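Local coordinates for protein methylenetetrahydrofolate--tRNA-(uracil-5-)-methyltransferase trmFO (Thermus thermophilus, PDB 3G5S) that probably catalyses the folate-dependent, FAD-assisted methylation of uridine 54 in tRNAs to 5-methyluridine, drawing the methylene group from 5,10-methylenetetrahydrofolate, at residues E15-V25 and A347-A358; G65-A74 and Y417-L428. One frame throughout, in Å; residues are numbered along the deposited sequence.

Interactions 1 and 2 are two helix pairs of one chain, with centres about 17 Å apart. Their segments alternate along the sequence: 15-25, 65-74, 347-358, 417-428. Interaction 1 joins helix 11-22, which follows the first strand (4-7) of the five-stranded parallel sheet of the FAD-binding Rossmann-type fold, to helix 343-361; interaction 2 lays helix 409-429, near the C-terminus, on helix 63-74. The two pairs touch each other: Arg22 reaches the backbone carbonyl of Ala74, Phe351 meets Ala74, Ala348 meets Met71, and Leu355 packs on Trp427. Distant parts of the sequence thus form one helical layer, with interaction 1 nearer the FAD.

Interaction 1 of 2, residues E15-V25 and A347-A358; sequences EAAWTLLRLGV and AATGFLAGLNAA. With EDO (1,2-ethanediol), chain I.
Gly354 and Gly350 let helix 347-358 sink onto helix 15-22 until the CA atoms of Ala16 and Gly354 are 4.1 Å apart and the axes 7.1 Å. The helices run roughly parallel, crossing at -36°. The backbone of Ala16 fills the hollow at the two glycines: its CA lies 3.1 Å from Gly350 O in a CA-H...O contact, its methyl sits beside the same oxygen, and its own carbonyl faces Gly354 CA. The glycine-rich turn predicted to bind FAD in this Rossmann-type fold runs into helix 11-22, and Ala16 lies beside Gly13 at its end. One turn on, Thr19 presents its two branches differently. With CG2 anti to the backbone N, the methyl sits over the helix bond from Leu355 N to Phe351 O, 3.5 Å from Leu355 N. OG1 donates a hydrogen bond to Glu15 O (2.8 Å), and Thr19 N binds the same oxygen from the opposite face; OG1 also lies against Phe351 CA and CD1. The Phe351 ring meets Arg22 NH2 obliquely, its plane 27° from that of the guanidinium, which is itself held by Ala74 O. Toward the C-terminal end of both segments Ala358 CB is a small bump touched by Leu20 CD2, Leu23 CD1 (3.6 Å) and Val25 CG2, while Leu23 CD1 meets Leu355 CD1 at a slant. A Schellman motif with Gly24 at positive phi closes helix 15-22, bringing Val25 back against Ala358; 1,2-ethanediol, probably from the crystallisation liquor, donates O1 to Gly24 O. Glu15 lays its CG 3.3 Å from Ala347 O, its bent chain carrying the carboxylate to Ser76, Leu77 N and Val78 N.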
# COMPACT_ATOMS: atom_id res chain seq x y z
N GLU A 15 -0.25 -15.16 -6.66
CA GLU A 15 -1.40 -15.46 -5.82
C GLU A 15 -2.71 -15.40 -6.61
O GLU A 15 -3.60 -16.22 -6.39
CB GLU A 15 -1.46 -14.54 -4.61
CG GLU A 15 -2.40 -15.07 -3.55
CD GLU A 15 -1.83 -16.29 -2.85
OE1 GLU A 15 -0.83 -16.13 -2.12
OE2 GLU A 15 -2.39 -17.41 -3.01
N ALA A 16 -2.84 -14.43 -7.51
CA ALA A 16 -4.04 -14.35 -8.34
C ALA A 16 -4.21 -15.64 -9.15
O ALA A 16 -5.30 -16.22 -9.19
CB ALA A 16 -3.98 -13.14 -9.26
N ALA A 17 -3.12 -16.07 -9.79
CA ALA A 17 -3.15 -17.30 -10.58
C ALA A 17 -3.55 -18.49 -9.71
O ALA A 17 -4.39 -19.30 -10.11
CB ALA A 17 -1.80 -17.55 -11.24
N TRP A 18 -2.96 -18.60 -8.53
CA TRP A 18 -3.27 -19.74 -7.67
C TRP A 18 -4.75 -19.75 -7.29
O TRP A 18 -5.38 -20.82 -7.21
CB TRP A 18 -2.40 -19.69 -6.42
CG TRP A 18 -2.44 -20.94 -5.61
CD1 TRP A 18 -2.89 -21.07 -4.33
CD2 TRP A 18 -1.98 -22.23 -6.01
NE1 TRP A 18 -2.75 -22.37 -3.91
CE2 TRP A 18 -2.20 -23.11 -4.92
CE3 TRP A 18 -1.43 -22.74 -7.19
CZ2 TRP A 18 -1.87 -24.46 -4.98
CZ3 TRP A 18 -1.10 -24.08 -7.24
CH2 TRP A 18 -1.32 -24.93 -6.15
N THR A 19 -5.31 -18.58 -7.04
CA THR A 19 -6.71 -18.49 -6.64
C THR A 19 -7.62 -18.97 -7.77
O THR A 19 -8.55 -19.75 -7.55
CB THR A 19 -7.07 -17.05 -6.24
OG1 THR A 19 -6.11 -16.56 -5.29
CG2 THR A 19 -8.45 -16.99 -5.61
N LEU A 20 -7.35 -18.50 -8.98
CA LEU A 20 -8.08 -18.95 -10.14
C LEU A 20 -7.99 -20.47 -10.30
O LEU A 20 -9.00 -21.16 -10.49
CB LEU A 20 -7.54 -18.24 -11.38
CG LEU A 20 -8.01 -16.80 -11.54
CD1 LEU A 20 -6.93 -15.92 -12.16
CD2 LEU A 20 -9.27 -16.76 -12.38
N LEU A 21 -6.77 -21.00 -10.22
CA LEU A 21 -6.55 -22.43 -10.41
C LEU A 21 -7.29 -23.26 -9.36
O LEU A 21 -7.87 -24.29 -9.68
CB LEU A 21 -5.05 -22.74 -10.39
CG LEU A 21 -4.24 -22.09 -11.51
CD1 LEU A 21 -2.74 -22.19 -11.24
CD2 LEU A 21 -4.59 -22.70 -12.87
N ARG A 22 -7.27 -22.79 -8.11
CA ARG A 22 -7.95 -23.48 -7.01
C ARG A 22 -9.44 -23.59 -7.25
O ARG A 22 -10.09 -24.54 -6.80
CB ARG A 22 -7.72 -22.75 -5.67
CG ARG A 22 -6.28 -22.72 -5.19
CD ARG A 22 -6.19 -22.41 -3.71
NE ARG A 22 -6.21 -20.99 -3.35
CZ ARG A 22 -6.80 -20.53 -2.24
NH1 ARG A 22 -7.47 -21.37 -1.47
NH2 ARG A 22 -6.77 -19.25 -1.94
N LEU A 23 -9.99 -22.58 -7.93
CA LEU A 23 -11.41 -22.55 -8.25
C LEU A 23 -11.72 -23.22 -9.59
O LEU A 23 -12.85 -23.15 -10.09
CB LEU A 23 -11.94 -21.12 -8.20
CG LEU A 23 -11.97 -20.53 -6.78
CD1 LEU A 23 -12.19 -19.03 -6.83
CD2 LEU A 23 -13.03 -21.21 -5.92
N GLY A 24 -10.72 -23.88 -10.17
CA GLY A 24 -10.91 -24.63 -11.41
C GLY A 24 -10.99 -23.79 -12.67
O GLY A 24 -11.51 -24.25 -13.69
N VAL A 25 -10.45 -22.57 -12.62
CA VAL A 25 -10.46 -21.68 -13.78
C VAL A 25 -9.06 -21.64 -14.40
O VAL A 25 -8.11 -21.26 -13.73
CB VAL A 25 -10.92 -20.27 -13.38
CG1 VAL A 25 -10.92 -19.34 -14.58
CG2 VAL A 25 -12.30 -20.32 -12.73
N ALA A 347 0.43 -9.89 -2.48
CA ALA A 347 -0.16 -11.21 -2.56
C ALA A 347 -1.65 -11.20 -2.20
O ALA A 347 -2.46 -11.85 -2.85
CB ALA A 347 0.61 -12.18 -1.66
N ALA A 348 -2.01 -10.45 -1.16
CA ALA A 348 -3.38 -10.44 -0.68
C ALA A 348 -4.35 -9.81 -1.68
O ALA A 348 -5.46 -10.31 -1.90
CB ALA A 348 -3.47 -9.76 0.68
N THR A 349 -3.93 -8.70 -2.29
CA THR A 349 -4.74 -8.14 -3.36
C THR A 349 -4.78 -9.08 -4.57
O THR A 349 -5.79 -9.14 -5.26
CB THR A 349 -4.30 -6.71 -3.74
OG1 THR A 349 -2.93 -6.69 -4.14
CG2 THR A 349 -4.55 -5.73 -2.58
N GLY A 350 -3.70 -9.81 -4.83
CA GLY A 350 -3.72 -10.84 -5.86
C GLY A 350 -4.78 -11.90 -5.59
O GLY A 350 -5.53 -12.30 -6.49
N PHE A 351 -4.86 -12.35 -4.34
CA PHE A 351 -5.91 -13.28 -3.95
C PHE A 351 -7.29 -12.73 -4.31
O PHE A 351 -8.11 -13.43 -4.91
CB PHE A 351 -5.81 -13.58 -2.45
CG PHE A 351 -7.08 -14.15 -1.88
CD1 PHE A 351 -7.45 -15.47 -2.12
CD2 PHE A 351 -7.91 -13.37 -1.11
CE1 PHE A 351 -8.63 -15.99 -1.62
CE2 PHE A 351 -9.09 -13.89 -0.59
CZ PHE A 351 -9.45 -15.20 -0.84
N LEU A 352 -7.57 -11.49 -3.93
CA LEU A 352 -8.91 -10.94 -4.14
C LEU A 352 -9.21 -10.74 -5.62
O LEU A 352 -10.31 -11.06 -6.09
CB LEU A 352 -9.12 -9.65 -3.36
CG LEU A 352 -10.53 -9.07 -3.47
CD1 LEU A 352 -11.61 -10.02 -2.97
CD2 LEU A 352 -10.63 -7.75 -2.74
N ALA A 353 -8.24 -10.22 -6.37
CA ALA A 353 -8.43 -10.03 -7.80
C ALA A 353 -8.65 -11.36 -8.50
O ALA A 353 -9.53 -11.47 -9.36
CB ALA A 353 -7.24 -9.29 -8.40
N GLY A 354 -7.86 -12.36 -8.14
CA GLY A 354 -8.03 -13.69 -8.70
C GLY A 354 -9.38 -14.30 -8.35
O GLY A 354 -10.02 -14.94 -9.18
N LEU A 355 -9.81 -14.10 -7.11
CA LEU A 355 -11.11 -14.58 -6.67
C LEU A 355 -12.22 -13.96 -7.51
O LEU A 355 -13.12 -14.66 -7.98
CB LEU A 355 -11.31 -14.26 -5.19
CG LEU A 355 -12.69 -14.59 -4.60
CD1 LEU A 355 -13.07 -16.06 -4.76
CD2 LEU A 355 -12.70 -14.19 -3.13
N ASN A 356 -12.17 -12.65 -7.69
CA ASN A 356 -13.21 -11.98 -8.44
C ASN A 356 -13.18 -12.28 -9.93
O ASN A 356 -14.22 -12.41 -10.56
CB ASN A 356 -13.24 -10.48 -8.13
CG ASN A 356 -13.87 -10.21 -6.78
OD1 ASN A 356 -14.77 -10.95 -6.36
ND2 ASN A 356 -13.41 -9.18 -6.09
N ALA A 357 -11.98 -12.43 -10.49
CA ALA A 357 -11.84 -12.85 -11.88
C ALA A 357 -12.40 -14.26 -12.07
O ALA A 357 -13.06 -14.54 -13.07
CB ALA A 357 -10.39 -12.78 -12.29
N ALA A 358 -12.12 -15.15 -11.12
CA ALA A 358 -12.64 -16.51 -11.18
C ALA A 358 -14.16 -16.49 -11.12
O ALA A 358 -14.84 -17.18 -11.89
CB ALA A 358 -12.08 -17.34 -10.03
C1 EDO I . -14.65 -24.49 -12.89
O1 EDO I . -13.92 -25.67 -13.22
C2 EDO I . -15.07 -23.80 -14.18
O2 EDO I . -15.79 -24.72 -15.02

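Interaction 2 of 2, residues G65-A74 and Y417-L428; sequences GLLQAEMRRA and YRRGLEAFSAWL
Leu421 stands with CG anti to its backbone N (chi1 -174°), which sends the side chain in among Leu66, Ala69, Glu70 and Arg73, a knob in a hole, with CD1 against Ala69 and Glu70 and CB against Leu66 CD1. Arg73 folds back through a bend at chi2, laying one guanidinium face over Leu421 CD2; in the Ser425 conformer given, NH1 comes within 2.6 Å of Ser425 OG. That hydrogen bond is tentative and bent, the hydroxyl tilted out of the guanidinium plane. The two helices run nearly parallel, crossing at -23° with axes 9.7 Å apart, and this knob-into-hole packing joins the C-terminal helix 409-429 to helix 63-74. Deeper in, Phe424 takes Glu70 over one face: CB lies 3.9 Å from the ring centroid in a CH-pi contact, and the carboxylate stacks with its plane 10° from that of the ring. Backbone amides of Met374 and Leu375 bind the two carboxylate oxygens and fix its rotation. Around the rest of Phe424, Ala74 CB approaches the edge and the methyl of Met71, a selenomethionine, meets CZ at 3.5 Å. At one end, Tyr417 offers a ring face to Leu66 CD1 and sets OH 3.4 Å from Ala69 CB; at the other, Leu428 CD1 rests on Arg73 O.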
# COMPACT_ATOMS: atom_id res chain seq x y z
N GLY A 65 0.65 -8.81 10.79
CA GLY A 65 0.38 -10.09 11.42
C GLY A 65 -1.06 -10.54 11.21
O GLY A 65 -1.32 -11.71 10.95
N LEU A 66 -2.00 -9.60 11.31
CA LEU A 66 -3.38 -9.94 11.00
C LEU A 66 -3.52 -10.34 9.53
O LEU A 66 -4.17 -11.34 9.21
CB LEU A 66 -4.31 -8.77 11.32
CG LEU A 66 -5.76 -8.94 10.87
CD1 LEU A 66 -6.39 -10.23 11.41
CD2 LEU A 66 -6.60 -7.73 11.24
N LEU A 67 -2.91 -9.58 8.63
CA LEU A 67 -3.03 -9.91 7.21
C LEU A 67 -2.42 -11.29 6.91
O LEU A 67 -2.96 -12.05 6.11
CB LEU A 67 -2.40 -8.81 6.36
CG LEU A 67 -2.59 -8.94 4.84
CD1 LEU A 67 -4.05 -9.03 4.45
CD2 LEU A 67 -1.94 -7.76 4.14
N GLN A 68 -1.30 -11.62 7.56
CA GLN A 68 -0.71 -12.95 7.43
C GLN A 68 -1.70 -14.03 7.84
O GLN A 68 -1.87 -15.04 7.16
CB GLN A 68 0.56 -13.06 8.27
CG GLN A 68 1.72 -12.25 7.72
CD GLN A 68 2.84 -12.05 8.71
OE1 GLN A 68 2.85 -12.65 9.79
NE2 GLN A 68 3.81 -11.21 8.36
N ALA A 69 -2.34 -13.83 8.99
CA ALA A 69 -3.30 -14.81 9.50
C ALA A 69 -4.50 -14.95 8.57
O ALA A 69 -4.98 -16.06 8.34
CB ALA A 69 -3.74 -14.44 10.92
N GLU A 70 -5.00 -13.83 8.06
CA GLU A 70 -6.10 -13.87 7.11
C GLU A 70 -5.72 -14.67 5.88
O GLU A 70 -6.49 -15.49 5.39
CB GLU A 70 -6.50 -12.45 6.70
CG GLU A 70 -7.16 -11.66 7.81
CD GLU A 70 -7.43 -10.19 7.48
OE1 GLU A 70 -7.07 -9.70 6.37
OE2 GLU A 70 -8.02 -9.52 8.37
N MSE A 71 -4.52 -14.41 5.36
CA MSE A 71 -4.09 -15.10 4.15
C MSE A 71 -3.89 -16.60 4.37
O MSE A 71 -4.16 -17.39 3.47
CB MSE A 71 -2.88 -14.40 3.54
CG MSE A 71 -3.25 -13.07 2.87
SE MSE A 71 -4.56 -13.30 1.42
CE MSE A 71 -6.17 -12.90 2.44
N ARG A 72 -3.44 -17.01 5.56
CA ARG A 72 -3.42 -18.44 5.86
C ARG A 72 -4.82 -19.02 5.82
O ARG A 72 -5.04 -20.10 5.27
CB ARG A 72 -2.80 -18.72 7.22
CG ARG A 72 -1.31 -18.49 7.30
CD ARG A 72 -0.72 -19.14 8.56
NE ARG A 72 0.70 -18.84 8.68
CZ ARG A 72 1.20 -17.80 9.33
NH1 ARG A 72 0.40 -16.96 9.97
NH2 ARG A 72 2.51 -17.60 9.33
N ARG A 73 -5.77 -18.33 6.43
CA ARG A 73 -7.14 -18.82 6.46
C ARG A 73 -7.68 -18.95 5.04
O ARG A 73 -8.47 -19.84 4.76
CB ARG A 73 -8.03 -17.91 7.30
CG ARG A 73 -7.65 -17.78 8.77
CD ARG A 73 -8.17 -18.91 9.62
NE ARG A 73 -7.78 -18.78 11.04
CZ ARG A 73 -8.60 -18.37 12.01
NH1 ARG A 73 -9.85 -18.02 11.73
NH2 ARG A 73 -8.16 -18.31 13.26
N ALA A 74 -7.25 -18.04 4.15
CA ALA A 74 -7.69 -18.06 2.77
C ALA A 74 -7.02 -19.16 1.93
O ALA A 74 -7.44 -19.42 0.82
CB ALA A 74 -7.45 -16.70 2.12
N TYR A 417 -7.10 -7.46 16.12
CA TYR A 417 -6.64 -8.68 15.47
C TYR A 417 -7.70 -9.78 15.58
O TYR A 417 -8.08 -10.39 14.59
CB TYR A 417 -5.32 -9.12 16.09
CG TYR A 417 -4.74 -10.41 15.57
CD1 TYR A 417 -5.24 -11.64 15.98
CD2 TYR A 417 -3.65 -10.40 14.70
CE1 TYR A 417 -4.70 -12.81 15.51
CE2 TYR A 417 -3.11 -11.57 14.24
CZ TYR A 417 -3.64 -12.77 14.64
OH TYR A 417 -3.09 -13.95 14.19
N ARG A 418 -8.18 -10.02 16.79
CA ARG A 418 -9.15 -11.09 16.98
C ARG A 418 -10.45 -10.81 16.23
O ARG A 418 -11.01 -11.69 15.60
CB ARG A 418 -9.47 -11.27 18.46
CG ARG A 418 -8.36 -11.90 19.23
CD ARG A 418 -8.87 -12.35 20.58
NE ARG A 418 -7.79 -12.95 21.36
CZ ARG A 418 -7.95 -13.96 22.20
NH1 ARG A 418 -9.16 -14.51 22.36
NH2 ARG A 418 -6.92 -14.44 22.88
N ARG A 419 -10.92 -9.57 16.33
CA ARG A 419 -12.15 -9.18 15.66
C ARG A 419 -12.01 -9.32 14.15
O ARG A 419 -12.90 -9.83 13.46
CB ARG A 419 -12.50 -7.74 16.03
CG ARG A 419 -13.79 -7.23 15.41
CD ARG A 419 -13.95 -5.74 15.65
NE ARG A 419 -12.91 -4.99 14.96
CZ ARG A 419 -12.69 -3.69 15.08
NH1 ARG A 419 -13.46 -2.95 15.87
NH2 ARG A 419 -11.71 -3.12 14.40
N GLY A 420 -10.87 -8.87 13.62
CA GLY A 420 -10.66 -8.87 12.19
C GLY A 420 -10.52 -10.27 11.62
O GLY A 420 -11.07 -10.58 10.56
N LEU A 421 -9.79 -11.12 12.32
CA LEU A 421 -9.57 -12.47 11.84
C LEU A 421 -10.90 -13.23 11.83
O LEU A 421 -11.19 -13.96 10.88
CB LEU A 421 -8.53 -13.18 12.69
CG LEU A 421 -8.09 -14.56 12.21
CD1 LEU A 421 -7.59 -14.52 10.76
CD2 LEU A 421 -7.01 -15.11 13.14
N GLU A 422 -11.70 -13.04 12.87
CA GLU A 422 -13.01 -13.66 12.93
C GLU A 422 -13.91 -13.18 11.80
O GLU A 422 -14.61 -13.97 11.17
CB GLU A 422 -13.69 -13.39 14.29
CG GLU A 422 -15.10 -13.96 14.37
CD GLU A 422 -15.84 -13.57 15.65
OE1 GLU A 422 -15.20 -13.12 16.62
OE2 GLU A 422 -17.08 -13.73 15.68
N ALA A 423 -13.90 -11.87 11.55
CA ALA A 423 -14.71 -11.30 10.48
C ALA A 423 -14.28 -11.86 9.12
O ALA A 423 -15.12 -12.18 8.28
CB ALA A 423 -14.61 -9.78 10.47
N PHE A 424 -12.97 -11.97 8.92
CA PHE A 424 -12.47 -12.49 7.66
C PHE A 424 -12.88 -13.95 7.46
O PHE A 424 -13.28 -14.35 6.37
CB PHE A 424 -10.96 -12.35 7.59
CG PHE A 424 -10.40 -12.67 6.24
CD1 PHE A 424 -10.49 -11.75 5.21
CD2 PHE A 424 -9.82 -13.89 5.99
CE1 PHE A 424 -9.99 -12.03 3.96
CE2 PHE A 424 -9.32 -14.19 4.73
CZ PHE A 424 -9.41 -13.25 3.72
N SER A 425 -12.74 -14.74 8.52
CA SER A 425 -13.10 -16.15 8.45
C SER A 425 -14.58 -16.35 8.16
O SER A 425 -14.96 -17.22 7.38
CB SER A 425 -12.71 -16.86 9.74
OG SER A 425 -11.30 -16.94 9.86
N ALA A 426 -15.43 -15.54 8.78
CA ALA A 426 -16.86 -15.62 8.51
C ALA A 426 -17.16 -15.25 7.06
O ALA A 426 -18.01 -15.86 6.41
CB ALA A 426 -17.64 -14.74 9.47
N TRP A 427 -16.45 -14.25 6.55
CA TRP A 427 -16.61 -13.86 5.16
C TRP A 427 -16.23 -15.02 4.24
O TRP A 427 -16.97 -15.35 3.32
CB TRP A 427 -15.78 -12.61 4.88
CG TRP A 427 -15.79 -12.20 3.44
CD1 TRP A 427 -16.80 -11.57 2.76
CD2 TRP A 427 -14.73 -12.39 2.51
NE1 TRP A 427 -16.42 -11.36 1.45
CE2 TRP A 427 -15.16 -11.86 1.27
CE3 TRP A 427 -13.46 -12.96 2.59
CZ2 TRP A 427 -14.35 -11.87 0.13
CZ3 TRP A 427 -12.66 -12.99 1.45
CH2 TRP A 427 -13.11 -12.44 0.24
N LEU A 428 -15.08 -15.65 4.49
CA LEU A 428 -14.66 -16.79 3.67
C LEU A 428 -15.71 -17.88 3.67
O LEU A 428 -16.01 -18.47 2.63
CB LEU A 428 -13.36 -17.39 4.20
CG LEU A 428 -12.05 -16.63 4.01
CD1 LEU A 428 -10.94 -17.32 4.79
CD2 LEU A 428 -11.69 -16.51 2.54